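Local structure of polyprenyl synthetase (Nonlabens dokdonensis, 6KD7) at residues 122-125 with 126-130; 248-251 with 252-256; 283-286 with 287-291. The protein probably transfers prenyl groups to build geranylgeranyl pyrophosphate, as a magnesium-dependent member of the FPP/GGPP synthase family. One frame throughout, in Å; residues are numbered along the deposited sequence.

Contact 1. Residues 122-125 with 126-130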
# COMPACT_ATOMS: atom_id res chain seq x y z
N ASP A 122 24.80 24.10 -41.56
CA ASP A 122 25.99 23.67 -42.34
C ASP A 122 26.85 22.83 -41.40
O ASP A 122 26.68 22.96 -40.17
CB ASP A 122 26.71 24.86 -43.00
CG ASP A 122 27.46 25.80 -42.07
OD1 ASP A 122 28.17 25.34 -41.14
OD2 ASP A 122 27.35 27.01 -42.28
N LYS A 123 27.76 22.02 -41.96
CA LYS A 123 28.52 20.97 -41.26
C LYS A 123 29.35 21.62 -40.18
O LYS A 123 29.61 21.00 -39.14
CB LYS A 123 29.34 20.15 -42.26
CG LYS A 123 28.50 19.11 -43.01
CD LYS A 123 29.13 18.52 -44.29
CE LYS A 123 28.19 17.61 -45.07
NZ LYS A 123 26.75 17.98 -44.94
N ASP A 124 29.81 22.83 -40.42
CA ASP A 124 30.70 23.48 -39.43
C ASP A 124 29.86 23.92 -38.20
O ASP A 124 30.29 23.79 -37.06
CB ASP A 124 31.47 24.63 -40.08
CG ASP A 124 32.65 24.98 -39.20
OD1 ASP A 124 33.66 24.20 -39.20
OD2 ASP A 124 32.52 25.96 -38.45
N LYS A 125 28.69 24.50 -38.42
CA LYS A 125 27.88 25.00 -37.30
C LYS A 125 27.23 23.80 -36.59
O LYS A 125 27.21 23.78 -35.36
CB LYS A 125 26.88 25.99 -37.89
CG LYS A 125 27.50 27.34 -38.20
CD LYS A 125 26.55 28.15 -39.02
CE LYS A 125 27.22 29.43 -39.47
NZ LYS A 125 26.20 30.22 -40.17
N PHE A 126 26.71 22.86 -37.37
CA PHE A 126 26.20 21.56 -36.89
C PHE A 126 27.17 20.98 -35.87
O PHE A 126 26.75 20.70 -34.75
CB PHE A 126 26.02 20.57 -38.01
CG PHE A 126 25.40 19.29 -37.54
CD1 PHE A 126 24.02 19.15 -37.47
CD2 PHE A 126 26.22 18.24 -37.14
CE1 PHE A 126 23.46 17.95 -37.07
CE2 PHE A 126 25.65 17.03 -36.74
CZ PHE A 126 24.28 16.89 -36.71
N TYR A 127 28.44 20.91 -36.21
CA TYR A 127 29.46 20.35 -35.31
C TYR A 127 29.53 21.20 -34.04
O TYR A 127 29.70 20.70 -32.92
CB TYR A 127 30.83 20.18 -35.99
CG TYR A 127 31.86 19.56 -35.09
CD1 TYR A 127 31.99 18.18 -35.02
CD2 TYR A 127 32.64 20.33 -34.27
CE1 TYR A 127 32.92 17.59 -34.19
CE2 TYR A 127 33.56 19.75 -33.42
CZ TYR A 127 33.69 18.38 -33.38
OH TYR A 127 34.58 17.82 -32.52
N GLN A 128 29.52 22.50 -34.18
CA GLN A 128 29.82 23.37 -33.01
C GLN A 128 28.60 23.34 -32.06
O GLN A 128 28.79 23.41 -30.84
CB GLN A 128 30.14 24.78 -33.54
CG GLN A 128 31.57 24.96 -34.03
CD GLN A 128 31.75 26.42 -34.39
OE1 GLN A 128 31.30 26.87 -35.44
NE2 GLN A 128 32.24 27.20 -33.44
N LEU A 129 27.40 23.37 -32.65
CA LEU A 129 26.09 23.37 -31.96
C LEU A 129 26.02 22.07 -31.14
O LEU A 129 25.83 22.17 -29.91
CB LEU A 129 24.97 23.48 -32.99
CG LEU A 129 24.79 24.87 -33.62
CD1 LEU A 129 23.69 24.84 -34.66
CD2 LEU A 129 24.52 25.97 -32.57
N ASN A 130 26.24 20.92 -31.79
CA ASN A 130 26.14 19.58 -31.14
C ASN A 130 27.10 19.55 -29.98
O ASN A 130 26.73 19.15 -28.87
CB ASN A 130 26.41 18.40 -32.06
CG ASN A 130 25.16 18.03 -32.78
OD1 ASN A 130 24.86 18.59 -33.85
ND2 ASN A 130 24.42 17.07 -32.23
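Phe126 touches the carbonyl oxygen of Asp122 with its CB, and its ring carries the side-chain amide of Asn130 over one face. Phe126 and Tyr127 each pack edge to face with the other's counterpart, Tyr127 and Phe126, of the second subunit. The torsion explains the reach: CG of Phe126 is anti to the backbone N (chi1 -175°), which carries the ring away from residues 122-125 and to the partner chain. The Tyr127 ring also takes a cation-pi contact from Lys123 of the second subunit, and its OH bonds to the backbone O of Glu119 there. At the outer side of the helix the Asp124 carboxylate and the Gln128 amide are turned 56° apart. The helix begins at Asp122, its N-cap: OD1 of Asp122 accepts from Lys125 N at 2.9 Å, nearly along the C-O axis. The carbonyl O of Asp122 takes Phe126 N at 2.8 Å. One turn on, Leu129 N reaches Lys125 O at 2.7 Å, and CG of Leu129 sits 3.2 Å from the same Lys125 O. The extended Lys125 chain leads its NZ to the carbonyl of Ile183, at the end of helix 158-183. This is an Asp N-cap opening helix 123-150, whose first turn pairs with its copy across a subunit interface.

Contact 2. Residues 248-251 with 252-256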
# COMPACT_ATOMS: atom_id res chain seq x y z
N ALA A 248 21.86 29.42 13.99
CA ALA A 248 22.26 28.20 13.25
C ALA A 248 21.61 26.96 13.86
O ALA A 248 21.03 26.16 13.12
CB ALA A 248 23.76 28.04 13.24
N THR A 249 21.71 26.78 15.18
CA THR A 249 21.21 25.57 15.86
C THR A 249 19.70 25.44 15.66
O THR A 249 19.27 24.36 15.26
CB THR A 249 21.57 25.53 17.35
OG1 THR A 249 22.93 25.14 17.40
CG2 THR A 249 20.78 24.50 18.12
N GLU A 250 18.90 26.49 15.88
CA GLU A 250 17.41 26.35 15.75
C GLU A 250 17.00 26.37 14.26
O GLU A 250 15.87 25.89 13.98
CB GLU A 250 16.59 27.36 16.58
CG GLU A 250 15.13 26.90 16.79
CD GLU A 250 14.20 27.90 17.45
OE1 GLU A 250 13.06 28.14 16.93
OE2 GLU A 250 14.63 28.48 18.47
N LEU A 251 17.83 26.86 13.33
CA LEU A 251 17.56 26.65 11.88
C LEU A 251 17.79 25.18 11.54
O LEU A 251 16.93 24.60 10.91
CB LEU A 251 18.42 27.54 10.99
CG LEU A 251 17.75 28.85 10.59
CD1 LEU A 251 18.75 29.73 9.87
CD2 LEU A 251 16.52 28.61 9.75
N LYS A 252 18.90 24.60 11.97
CA LYS A 252 19.18 23.18 11.70
C LYS A 252 18.08 22.30 12.31
O LYS A 252 17.75 21.29 11.68
CB LYS A 252 20.58 22.81 12.17
CG LYS A 252 21.67 23.54 11.41
CD LYS A 252 23.05 23.14 11.82
CE LYS A 252 24.08 24.14 11.35
NZ LYS A 252 25.44 23.58 11.51
N GLU A 253 17.46 22.73 13.41
CA GLU A 253 16.44 21.90 14.08
C GLU A 253 15.16 22.01 13.28
O GLU A 253 14.53 20.97 13.04
CB GLU A 253 16.32 22.25 15.57
CG GLU A 253 17.37 21.53 16.42
CD GLU A 253 17.59 22.13 17.81
OE1 GLU A 253 18.50 21.64 18.54
OE2 GLU A 253 16.85 23.09 18.15
N TRP A 254 14.82 23.20 12.79
CA TRP A 254 13.63 23.30 11.90
C TRP A 254 13.85 22.43 10.66
O TRP A 254 12.91 21.80 10.21
CB TRP A 254 13.39 24.76 11.52
CG TRP A 254 12.64 25.52 12.57
CD1 TRP A 254 13.13 26.48 13.39
CD2 TRP A 254 11.25 25.34 12.94
NE1 TRP A 254 12.14 26.94 14.22
CE2 TRP A 254 10.98 26.25 13.97
CE3 TRP A 254 10.23 24.48 12.51
CZ2 TRP A 254 9.73 26.37 14.56
CZ3 TRP A 254 8.98 24.59 13.10
CH2 TRP A 254 8.74 25.52 14.11
N PHE A 255 15.08 22.39 10.15
CA PHE A 255 15.40 21.71 8.86
C PHE A 255 15.52 20.20 9.09
O PHE A 255 15.74 19.49 8.12
CB PHE A 255 16.64 22.33 8.19
CG PHE A 255 16.28 23.37 7.16
CD1 PHE A 255 15.56 24.51 7.52
CD2 PHE A 255 16.59 23.19 5.81
CE1 PHE A 255 15.16 25.44 6.56
CE2 PHE A 255 16.18 24.12 4.86
CZ PHE A 255 15.47 25.24 5.22
N ALA A 256 15.38 19.75 10.35
CA ALA A 256 15.36 18.31 10.70
C ALA A 256 13.93 17.77 10.69
O ALA A 256 13.79 16.54 10.66
CB ALA A 256 16.02 18.09 12.05
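Trp254 lies alongside Glu250 one helical turn back, both side chains pointing the same way, with NE1 and CD1 of the indole beside CG of Glu250. CG of Trp254 is anti to its carbonyl carbon (chi1 -82°), which brings CD1 and NE1 round to the Glu250 side. NE1 of Trp254 gives a hydrogen bond to OE1 of Glu250 at 3.1 Å. The oxygen uses its anti lone pair, and it lies 24° out of the indole plane. Glu250 has two conformers; this bond describes one. CD1 of Trp254 comes tightly, to 2.9 Å, against the backbone O of Glu250, which also accepts from Trp254 N at 3.1 Å. Thr249 and Glu253 run side by side, CG2 of Thr249 touching OE1 of Glu253 at 3.7 Å. The indole meets Phe221 of the third subunit edge to face. This short helix 248-254 lies against helices 236-241 and 264-281, with Leu251 on Val274 and Phe255 stacked on Tyr238. OE2 of Glu250 and OE2 of Glu253 are 5.8 Å apart. In this conformer the indole N-H probably offsets part of the negative charge of Glu250, while Glu253 has a long, weak ion pair to Lys91 of the third subunit.

Contact 3. Residues 283-286 with 287-291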
# COMPACT_ATOMS: atom_id res chain seq x y z
N GLY A 283 20.90 36.30 6.36
CA GLY A 283 20.85 35.39 5.20
C GLY A 283 20.07 35.99 4.04
O GLY A 283 20.54 35.83 2.90
N ALA A 284 18.93 36.61 4.30
CA ALA A 284 18.09 37.23 3.25
C ALA A 284 18.89 38.35 2.55
O ALA A 284 19.00 38.34 1.32
CB ALA A 284 16.82 37.75 3.85
N LYS A 285 19.49 39.23 3.34
CA LYS A 285 20.29 40.34 2.77
C LYS A 285 21.48 39.76 1.99
O LYS A 285 21.75 40.27 0.92
CB LYS A 285 20.80 41.26 3.88
CG LYS A 285 21.90 42.22 3.46
CD LYS A 285 22.43 43.08 4.57
CE LYS A 285 23.65 43.89 4.17
NZ LYS A 285 23.93 44.98 5.13
N ALA A 286 22.12 38.72 2.52
CA ALA A 286 23.32 38.15 1.87
C ALA A 286 22.91 37.55 0.52
O ALA A 286 23.73 37.61 -0.41
CB ALA A 286 24.02 37.16 2.76
N THR A 287 21.66 37.10 0.41
CA THR A 287 21.10 36.52 -0.83
C THR A 287 20.84 37.64 -1.83
O THR A 287 21.28 37.52 -2.98
CB THR A 287 19.87 35.64 -0.54
OG1 THR A 287 20.32 34.55 0.26
CG2 THR A 287 19.25 35.12 -1.82
N LEU A 288 20.19 38.71 -1.41
CA LEU A 288 19.99 39.91 -2.26
C LEU A 288 21.35 40.46 -2.70
O LEU A 288 21.46 40.82 -3.87
CB LEU A 288 19.20 40.93 -1.46
CG LEU A 288 17.76 40.53 -1.18
CD1 LEU A 288 17.08 41.61 -0.37
CD2 LEU A 288 16.97 40.26 -2.46
N ASP A 289 22.36 40.45 -1.84
CA ASP A 289 23.71 40.92 -2.21
C ASP A 289 24.29 40.02 -3.31
O ASP A 289 24.88 40.54 -4.27
CB ASP A 289 24.68 41.00 -1.02
CG ASP A 289 24.31 42.11 -0.04
OD1 ASP A 289 23.38 42.95 -0.36
OD2 ASP A 289 24.87 42.08 1.08
N ALA A 290 24.16 38.71 -3.18
CA ALA A 290 24.75 37.79 -4.16
C ALA A 290 24.02 37.97 -5.51
O ALA A 290 24.70 37.91 -6.54
CB ALA A 290 24.70 36.37 -3.65
N ILE A 291 22.71 38.21 -5.51
CA ILE A 291 21.94 38.42 -6.77
C ILE A 291 22.44 39.70 -7.46
O ILE A 291 22.64 39.69 -8.72
CB ILE A 291 20.45 38.52 -6.48
CG1 ILE A 291 19.88 37.19 -5.98
CG2 ILE A 291 19.69 38.98 -7.71
CD1 ILE A 291 18.55 37.34 -5.31
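Near the start of helix 283-303 a threonine folds its hydroxyl back onto the carbonyl four residues earlier, a common helix motif for serine and threonine. OG1 of Thr287 donates to Gly283 O at 2.9 Å. Thr287 N also donates to Gly283 O, at 3.0 Å and a bent 135°. The two donors come from opposite faces of the carbonyl plane, so one oxygen is gripped twice by one residue. The torsion does this: OG1 is anti to the carbonyl carbon (chi1 -64°), beside the backbone N. CG2 is anti to that N, and the side chain packs on Tyr236, Leu237 and Tyr211. A valine at this position would probably leave Gly283 O with the bent backbone N-H alone of these two donors. The next residues make the usual i to i-4 bonds. Leu288 N reaches Ala284 O at 3.0 Å, and Asp289 N reaches Lys285 O at 2.8 Å. Ala290 packs on Tyr236 and Leu207, so this side of the helix lies against helices 188-215 and 236-241. On the outer side the extended Lys285 chain crosses the Asp289 carboxylate without pairing with it. NZ of Lys285 stays 5.1 Å from Asp289 OD2, while CE of Lys285 comes to 3.8 Å from the same oxygen.

Overall arrangement
Contact 1 lies apart from the other two, on the opposite side of the chain's centre. Its centre is about 50 Å from that of contact 2 and about 40 Å from that of contact 3. It faces the second subunit, whereas contact 2 meets the third and contact 3 touches no other chain. Contacts 2 and 3 are close without touching: their nearest atoms are about 8 Å apart, and both pack on helix 236-241. Each also has a side chain about 13 Å from a bound magnesium ion, Phe255 in contact 2 and Thr287 in contact 3. Helix 188-215, which backs contact 3, also carries Phe205 of the pyrophosphate pocket.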